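Local coordinates for sensor protein kinase WalK (Staphylococcus aureus, PDB 4YWZ) that serves as the membrane sensor histidine kinase of the essential WalKR two-component system, its extracellular receptor domain probably sensing outside signals, at residues A[46-49]-A[50-54]; A[87-90]-A[91-94]; A[139-142]-A[143-147]. The protein carries 1 engineered substitution. One frame throughout, in Å; residues are numbered along the deposited sequence.

Contact 1. Residues A[46-49]-A[50-54]; sequences IQNL and LSEYA
I46 and L50, one helical turn apart, run alongside each other from the same face of helix 46-54, I46 CG2 coming 4.0 Å from L50 CD1 on the buried side. L50 is modelled away from the staggered positions at both torsions (chi1 -95°), a somewhat strained shape that places both its methyls beside I46 CG2. Y53 packs on the same side of the helix: the L49 carbonyl meets its ring at the edge, near the ring plane, with L49 O 3.1 Å from Y53 CD2. That oxygen also takes Y53 N, at 3.2 Å. Within this part the backbone is regular alpha-helix, each carbonyl from I46 to L49 accepting the N-H four residues ahead.

The other side is looser and wetter. N48 is exposed, and with CG anti to its own nitrogen (chi1 172°) it reaches forward to E52, whose extended chain leans back over N48 O, with E52 CG 3.3 Å from that oxygen. The amide and carboxylate planes stand nearly perpendicular, 79° apart, and the bond from N48 ND2 to E52 OE2, 3.0 Å long, is bent and weak. A water lies 2.9 Å from N48 OD1 and 2.6 Å from E52 OE2 and could bridge them, though it has more acceptors near than protons.

Helix 46-54 thus lies between helix 7-37, which I46 and Y53 touch at Y34 and L26, and strands 59-66 and 71-74, where L50 meets I62, F64 and A73. Q47 also touches A73, and its NE2 is hydrogen-bonded to T74 O. At the subunit interface E52 O receives Q146 NE2 of the second subunit, and Y53 packs on I150 of that same chain.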
loop_
_atom_site.group_PDB
_atom_site.type_symbol
_atom_site.label_atom_id
_atom_site.label_comp_id
_atom_site.label_asym_id
_atom_site.label_seq_id
_atom_site.Cartn_x
_atom_site.Cartn_y
_atom_site.Cartn_z
ATOM N N ILE A 46 -16.694 19.655 0.198
ATOM C CA ILE A 46 -16.518 18.263 -0.271
ATOM C C ILE A 46 -15.226 18.159 -1.108
ATOM O O ILE A 46 -14.445 17.194 -0.965
ATOM C CB ILE A 46 -17.748 17.773 -1.054
ATOM C CG1 ILE A 46 -18.931 17.586 -0.106
ATOM C CG2 ILE A 46 -17.537 16.452 -1.768
ATOM C CD1 ILE A 46 -20.240 17.376 -0.825
ATOM N N GLN A 47 -14.997 19.164 -1.926
ATOM C CA GLN A 47 -13.857 19.110 -2.865
ATOM C C GLN A 47 -12.527 18.976 -2.171
ATOM O O GLN A 47 -11.690 18.144 -2.575
ATOM C CB GLN A 47 -13.865 20.325 -3.782
ATOM C CG GLN A 47 -12.675 20.346 -4.737
ATOM C CD GLN A 47 -12.879 19.361 -5.870
ATOM O OE1 GLN A 47 -13.823 19.489 -6.637
ATOM N NE2 GLN A 47 -12.009 18.356 -5.961
ATOM N N ASN A 48 -12.287 19.732 -1.092
ATOM C CA ASN A 48 -11.033 19.619 -0.402
ATOM C C ASN A 48 -10.868 18.257 0.220
ATOM O O ASN A 48 -9.763 17.698 0.202
ATOM C CB ASN A 48 -10.976 20.694 0.713
ATOM C CG ASN A 48 -9.801 20.534 1.617
ATOM O OD1 ASN A 48 -8.654 20.781 1.201
ATOM N ND2 ASN A 48 -10.049 20.030 2.862
ATOM N N LEU A 49 -11.956 17.683 0.797
ATOM C CA LEU A 49 -11.788 16.400 1.407
ATOM C C LEU A 49 -11.407 15.389 0.307
ATOM O O LEU A 49 -10.587 14.492 0.541
ATOM C CB LEU A 49 -13.087 15.994 2.130
ATOM C CG LEU A 49 -13.222 16.676 3.521
ATOM C CD1 LEU A 49 -14.724 16.489 3.870
ATOM C CD2 LEU A 49 -12.333 16.092 4.524
ATOM N N LEU A 50 -12.127 15.448 -0.807
ATOM C CA LEU A 50 -11.897 14.513 -1.855
ATOM C C LEU A 50 -10.455 14.568 -2.280
ATOM O O LEU A 50 -9.771 13.547 -2.384
ATOM C CB LEU A 50 -12.721 14.797 -3.076
ATOM C CG LEU A 50 -14.041 14.100 -3.279
ATOM C CD1 LEU A 50 -14.847 13.502 -2.129
ATOM C CD2 LEU A 50 -14.868 14.704 -4.416
ATOM N N SER A 51 -10.017 15.759 -2.487
ATOM C CA SER A 51 -8.598 15.965 -2.937
ATOM C C SER A 51 -7.521 15.511 -1.973
ATOM O O SER A 51 -6.494 14.930 -2.450
ATOM C CB SER A 51 -8.427 17.445 -3.275
ATOM O OG SER A 51 -9.098 17.667 -4.514
ATOM N N GLU A 52 -7.714 15.705 -0.661
ATOM C CA GLU A 52 -6.777 15.218 0.356
ATOM C C GLU A 52 -6.650 13.739 0.280
ATOM O O GLU A 52 -5.570 13.165 0.335
ATOM C CB GLU A 52 -7.256 15.563 1.737
ATOM C CG GLU A 52 -7.114 17.028 2.090
ATOM C CD GLU A 52 -7.768 17.397 3.420
ATOM O OE1 GLU A 52 -8.396 16.546 4.087
ATOM O OE2 GLU A 52 -7.581 18.561 3.829
ATOM N N TYR A 53 -7.794 13.041 0.217
ATOM C CA TYR A 53 -7.788 11.634 0.142
ATOM C C TYR A 53 -7.148 11.024 -1.142
ATOM O O TYR A 53 -6.532 9.898 -1.057
ATOM C CB TYR A 53 -9.225 11.062 0.432
ATOM C CG TYR A 53 -9.567 11.070 1.911
ATOM C CD1 TYR A 53 -9.554 9.917 2.631
ATOM C CD2 TYR A 53 -9.917 12.212 2.550
ATOM C CE1 TYR A 53 -9.815 9.899 4.008
ATOM C CE2 TYR A 53 -10.162 12.204 3.911
ATOM C CZ TYR A 53 -10.163 11.041 4.587
ATOM O OH TYR A 53 -10.467 11.050 5.931
ATOM N N ALA A 54 -7.361 11.712 -2.250
ATOM C CA ALA A 54 -6.937 11.189 -3.542
ATOM C C ALA A 54 -5.433 11.351 -3.692
ATOM O O ALA A 54 -4.855 10.767 -4.607
ATOM C CB ALA A 54 -7.654 11.850 -4.707
HETATM O O HOH W 1 -6.129 20.246 2.422
#

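Contact 2. Residues A[87-90]-A[91-94]; sequences ANDS and SVQK
D89 and S91 meet through their side-chain oxygens, S91 OG giving its proton to D89 OD1 over 2.6 Å at the start of helix 90-98. The hydroxyl arrives on the syn side of that carboxylate oxygen, close to the plane. It comes there because chi1 of S91 is 70°, which swings OG between the residue's own nitrogen and carbonyl carbon, back toward the carboxylate of D89. V92 N reaches the same oxygen at 3.0 Å from a different direction, above the carboxylate plane by 41°, with a fairly straight N-H. S91 N adds a weak, strongly bent third bond at 2.8 Å. D89 is therefore the N-cap: its carboxylate covers amides that have no preceding helical turn to bond to. Its negative charge, set at the positive end of the helix dipole, would be expected to be stabilised there.

The V92 side chain runs nearly perpendicular to that of D89, V92 CG2 lying 3.6 Å from D89 CG, a methyl beside the base of the carboxylate. On the outer side Q93 runs extended back along the turn, its CG 3.3 Å from D89 O, the carbonyl that its own N-H bonds. Its OE1 comes 3.3 Å from S90 CA, while NE2 is bonded to Q69 OE1, in the turn between strands 59-66 and 71-74.

S91 OG has a further partner in N121 ND2, and S91 O takes N102 ND2, tying both ends of this serine to the sheet. V92 faces N133 and Y135 on strand 129-138, D89 also touches Y135, and S91 meets H104 on strand 102-109, so that the capped first turn of the helix is seated on the antiparallel sheet of this Cache-family domain.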
loop_
_atom_site.group_PDB
_atom_site.type_symbol
_atom_site.label_atom_id
_atom_site.label_comp_id
_atom_site.label_asym_id
_atom_site.label_seq_id
_atom_site.Cartn_x
_atom_site.Cartn_y
_atom_site.Cartn_z
ATOM N N ALA A 87 -24.027 10.314 -13.842
ATOM C CA ALA A 87 -22.985 9.270 -13.788
ATOM C C ALA A 87 -23.313 8.107 -14.702
ATOM O O ALA A 87 -22.374 7.506 -15.253
ATOM C CB ALA A 87 -22.842 8.760 -12.371
ATOM N N ASN A 88 -24.609 7.817 -14.873
ATOM C CA ASN A 88 -25.029 6.699 -15.718
ATOM C C ASN A 88 -24.245 5.383 -15.459
ATOM O O ASN A 88 -23.695 4.736 -16.356
ATOM C CB ASN A 88 -24.959 7.134 -17.178
ATOM C CG ASN A 88 -26.169 8.022 -17.561
ATOM O OD1 ASN A 88 -27.169 8.070 -16.847
ATOM N ND2 ASN A 88 -25.995 8.811 -18.550
ATOM N N ASP A 89 -24.214 5.057 -14.167
ATOM C CA ASP A 89 -23.370 3.973 -13.638
ATOM C C ASP A 89 -24.236 3.113 -12.736
ATOM O O ASP A 89 -24.758 3.573 -11.713
ATOM C CB ASP A 89 -22.174 4.558 -12.956
ATOM C CG ASP A 89 -21.235 3.545 -12.396
ATOM O OD1 ASP A 89 -21.646 2.606 -11.670
ATOM O OD2 ASP A 89 -19.992 3.698 -12.687
ATOM N N SER A 90 -24.385 1.840 -13.137
ATOM C CA SER A 90 -25.240 0.924 -12.401
ATOM C C SER A 90 -24.738 0.583 -10.973
ATOM O O SER A 90 -25.527 0.342 -10.079
ATOM C CB SER A 90 -25.280 -0.455 -13.146
ATOM O OG SER A 90 -26.150 -0.190 -14.212
ATOM N N SER A 91 -23.419 0.587 -10.820
ATOM C CA SER A 91 -22.860 0.272 -9.491
ATOM C C SER A 91 -23.116 1.417 -8.532
ATOM O O SER A 91 -23.452 1.241 -7.363
ATOM C CB SER A 91 -21.347 -0.070 -9.565
ATOM O OG SER A 91 -20.510 1.039 -9.878
ATOM N N VAL A 92 -23.069 2.627 -9.052
ATOM C CA VAL A 92 -23.383 3.842 -8.257
ATOM C C VAL A 92 -24.876 3.796 -7.861
ATOM O O VAL A 92 -25.247 4.052 -6.713
ATOM C CB VAL A 92 -23.067 5.129 -9.002
ATOM C CG1 VAL A 92 -23.630 6.413 -8.360
ATOM C CG2 VAL A 92 -21.554 5.262 -9.203
ATOM N N GLN A 93 -25.739 3.498 -8.840
ATOM C CA GLN A 93 -27.205 3.365 -8.596
ATOM C C GLN A 93 -27.467 2.348 -7.498
ATOM O O GLN A 93 -28.340 2.619 -6.636
ATOM C CB GLN A 93 -27.938 2.992 -9.889
ATOM C CG GLN A 93 -27.900 4.048 -10.979
ATOM C CD GLN A 93 -28.259 3.661 -12.473
ATOM O OE1 GLN A 93 -28.097 2.558 -12.921
ATOM N NE2 GLN A 93 -28.633 4.654 -13.225
ATOM N N LYS A 94 -26.754 1.207 -7.549
ATOM C CA LYS A 94 -26.909 0.155 -6.574
ATOM C C LYS A 94 -26.577 0.708 -5.151
ATOM O O LYS A 94 -27.299 0.552 -4.176
ATOM C CB LYS A 94 -26.241 -1.117 -6.921
ATOM C CG LYS A 94 -26.399 -2.211 -5.935
ATOM C CD LYS A 94 -25.684 -3.478 -6.410
ATOM C CE LYS A 94 -26.040 -4.624 -5.524
ATOM N NZ LYS A 94 -25.053 -5.722 -5.533
#

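Contact 3. Residues A[139-142]-A[143-147]; sequences KIND and VYNQL
Y144 and N141 meet as two flat groups, phenol ring and amide planes 42° apart, with N141 OD1 3.6 Å from Y144 CB and slanting toward the ring. I140 O also approaches obliquely, 3.6 Å from Y144 CD2, and the I140 methyl CG2 lies 4.1 Å from Y144 CE2. R116 makes a cation-pi contact with the same ring, and L105 touches it too. The second amide, N145, stands 67° from that of N141.

The first turn begins tightly: I140 O takes V143 N at 2.9 Å from well above its carbonyl plane and Y144 N only weakly, a bifurcated start before N145 N makes a good bond to N141 O. A water accepts from N145 ND2 at 2.6 Å and donates to D142 OD1.

The chemistry is thus divided: I140 and V143 face helix 7-37 at F15, and Y144 faces R116 and L105 of the same chain, while the D142 carboxylate and the N145 amide, bridged by the water, lie on the exposed side. The buried Q146 amide, packed on Y22 of the second subunit, is satisfied by E52 O of that chain.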
loop_
_atom_site.group_PDB
_atom_site.type_symbol
_atom_site.label_atom_id
_atom_site.label_comp_id
_atom_site.label_asym_id
_atom_site.label_seq_id
_atom_site.Cartn_x
_atom_site.Cartn_y
_atom_site.Cartn_z
ATOM N N LYS A 139 -5.771 1.928 -7.910
ATOM C CA LYS A 139 -4.728 1.355 -8.787
ATOM C C LYS A 139 -4.304 -0.032 -8.369
ATOM O O LYS A 139 -3.102 -0.347 -8.095
ATOM C CB LYS A 139 -3.561 2.313 -8.789
ATOM C CG LYS A 139 -3.818 3.697 -9.333
ATOM C CD LYS A 139 -2.612 4.571 -9.235
ATOM C CE LYS A 139 -2.959 5.945 -9.736
ATOM N NZ LYS A 139 -1.834 6.943 -9.769
ATOM N N ILE A 140 -5.235 -0.968 -8.377
ATOM C CA ILE A 140 -4.965 -2.344 -7.994
ATOM C C ILE A 140 -3.933 -3.055 -8.939
ATOM O O ILE A 140 -3.370 -4.078 -8.519
ATOM C CB ILE A 140 -6.251 -3.172 -7.865
ATOM C CG1 ILE A 140 -6.079 -4.330 -6.927
ATOM C CG2 ILE A 140 -6.815 -3.573 -9.216
ATOM C CD1 ILE A 140 -7.366 -4.874 -6.411
ATOM N N ASN A 141 -3.749 -2.487 -10.140
ATOM C CA ASN A 141 -2.802 -3.087 -11.092
ATOM C C ASN A 141 -1.430 -2.986 -10.530
ATOM O O ASN A 141 -0.579 -3.828 -10.897
ATOM C CB ASN A 141 -2.818 -2.472 -12.462
ATOM C CG ASN A 141 -2.496 -3.499 -13.496
ATOM O OD1 ASN A 141 -2.851 -4.643 -13.326
ATOM N ND2 ASN A 141 -1.657 -3.119 -14.433
ATOM N N ASP A 142 -1.165 -2.093 -9.562
ATOM C CA ASP A 142 0.136 -2.099 -8.960
ATOM C C ASP A 142 0.428 -3.403 -8.214
ATOM O O ASP A 142 1.611 -3.813 -8.196
ATOM C CB ASP A 142 0.323 -0.875 -8.037
ATOM C CG ASP A 142 0.492 0.528 -8.781
ATOM O OD1 ASP A 142 0.939 0.618 -9.970
ATOM O OD2 ASP A 142 0.314 1.518 -8.008
ATOM N N VAL A 143 -0.585 -4.082 -7.594
ATOM C CA VAL A 143 -0.483 -5.389 -6.955
ATOM C C VAL A 143 -0.159 -6.464 -8.013
ATOM O O VAL A 143 0.805 -7.192 -7.902
ATOM C CB VAL A 143 -1.723 -5.774 -6.146
ATOM C CG1 VAL A 143 -1.456 -7.095 -5.539
ATOM C CG2 VAL A 143 -2.004 -4.616 -5.110
ATOM N N TYR A 144 -0.979 -6.522 -9.069
ATOM C CA TYR A 144 -0.732 -7.488 -10.143
ATOM C C TYR A 144 0.607 -7.331 -10.783
ATOM O O TYR A 144 1.308 -8.339 -11.040
ATOM C CB TYR A 144 -1.898 -7.395 -11.142
ATOM C CG TYR A 144 -3.258 -7.857 -10.626
ATOM C CD1 TYR A 144 -3.567 -9.217 -10.421
ATOM C CD2 TYR A 144 -4.232 -6.969 -10.396
ATOM C CE1 TYR A 144 -4.850 -9.570 -9.993
ATOM C CE2 TYR A 144 -5.521 -7.350 -9.974
ATOM C CZ TYR A 144 -5.804 -8.622 -9.797
ATOM O OH TYR A 144 -7.058 -8.936 -9.360
ATOM N N ASN A 145 1.029 -6.100 -10.987
ATOM C CA ASN A 145 2.342 -5.798 -11.591
ATOM C C ASN A 145 3.472 -6.311 -10.696
ATOM O O ASN A 145 4.427 -6.914 -11.141
ATOM C CB ASN A 145 2.572 -4.347 -11.891
ATOM C CG ASN A 145 1.798 -3.819 -13.131
ATOM O OD1 ASN A 145 1.452 -4.584 -14.022
ATOM N ND2 ASN A 145 1.495 -2.561 -13.107
ATOM N N GLN A 146 3.330 -6.071 -9.399
ATOM C CA GLN A 146 4.397 -6.533 -8.471
ATOM C C GLN A 146 4.417 -8.061 -8.401
ATOM O O GLN A 146 5.496 -8.642 -8.334
ATOM C CB GLN A 146 4.234 -5.833 -7.160
ATOM C CG GLN A 146 5.347 -6.283 -6.197
ATOM C CD GLN A 146 6.803 -6.022 -6.624
ATOM O OE1 GLN A 146 7.101 -5.330 -7.624
ATOM N NE2 GLN A 146 7.743 -6.613 -5.802
ATOM N N LEU A 147 3.274 -8.713 -8.399
ATOM C CA LEU A 147 3.206 -10.180 -8.351
ATOM C C LEU A 147 3.896 -10.741 -9.591
ATOM O O LEU A 147 4.641 -11.724 -9.554
ATOM C CB LEU A 147 1.762 -10.631 -8.248
ATOM C CG LEU A 147 1.072 -10.464 -6.910
ATOM C CD1 LEU A 147 -0.402 -10.716 -7.001
ATOM C CD2 LEU A 147 1.681 -11.533 -6.018
HETATM O O HOH W 2 2.212 -0.446 -11.790
#

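Overall arrangement
From the N terminus, long helix 7-37 runs first, and the three contacts then follow in series, none nesting in or crossing another. None closes a long loop, each spanning only a helical turn or cap. Contact 1 lies in helix 46-54, just before strand 59-66 opens the antiparallel sheet. Contact 2 starts helix 90-98, on the opposite side of the chain's centre from contact 1, and ties that helix to strands 102-109 and 129-138. Contact 3 turns the last strand, 129-138, into helix 141-149. Their centres are 21 to 26 Å apart. Contacts 1 and 3 both border helix 7-37 and join across the dimer, whereas contact 2 stays within its own subunit.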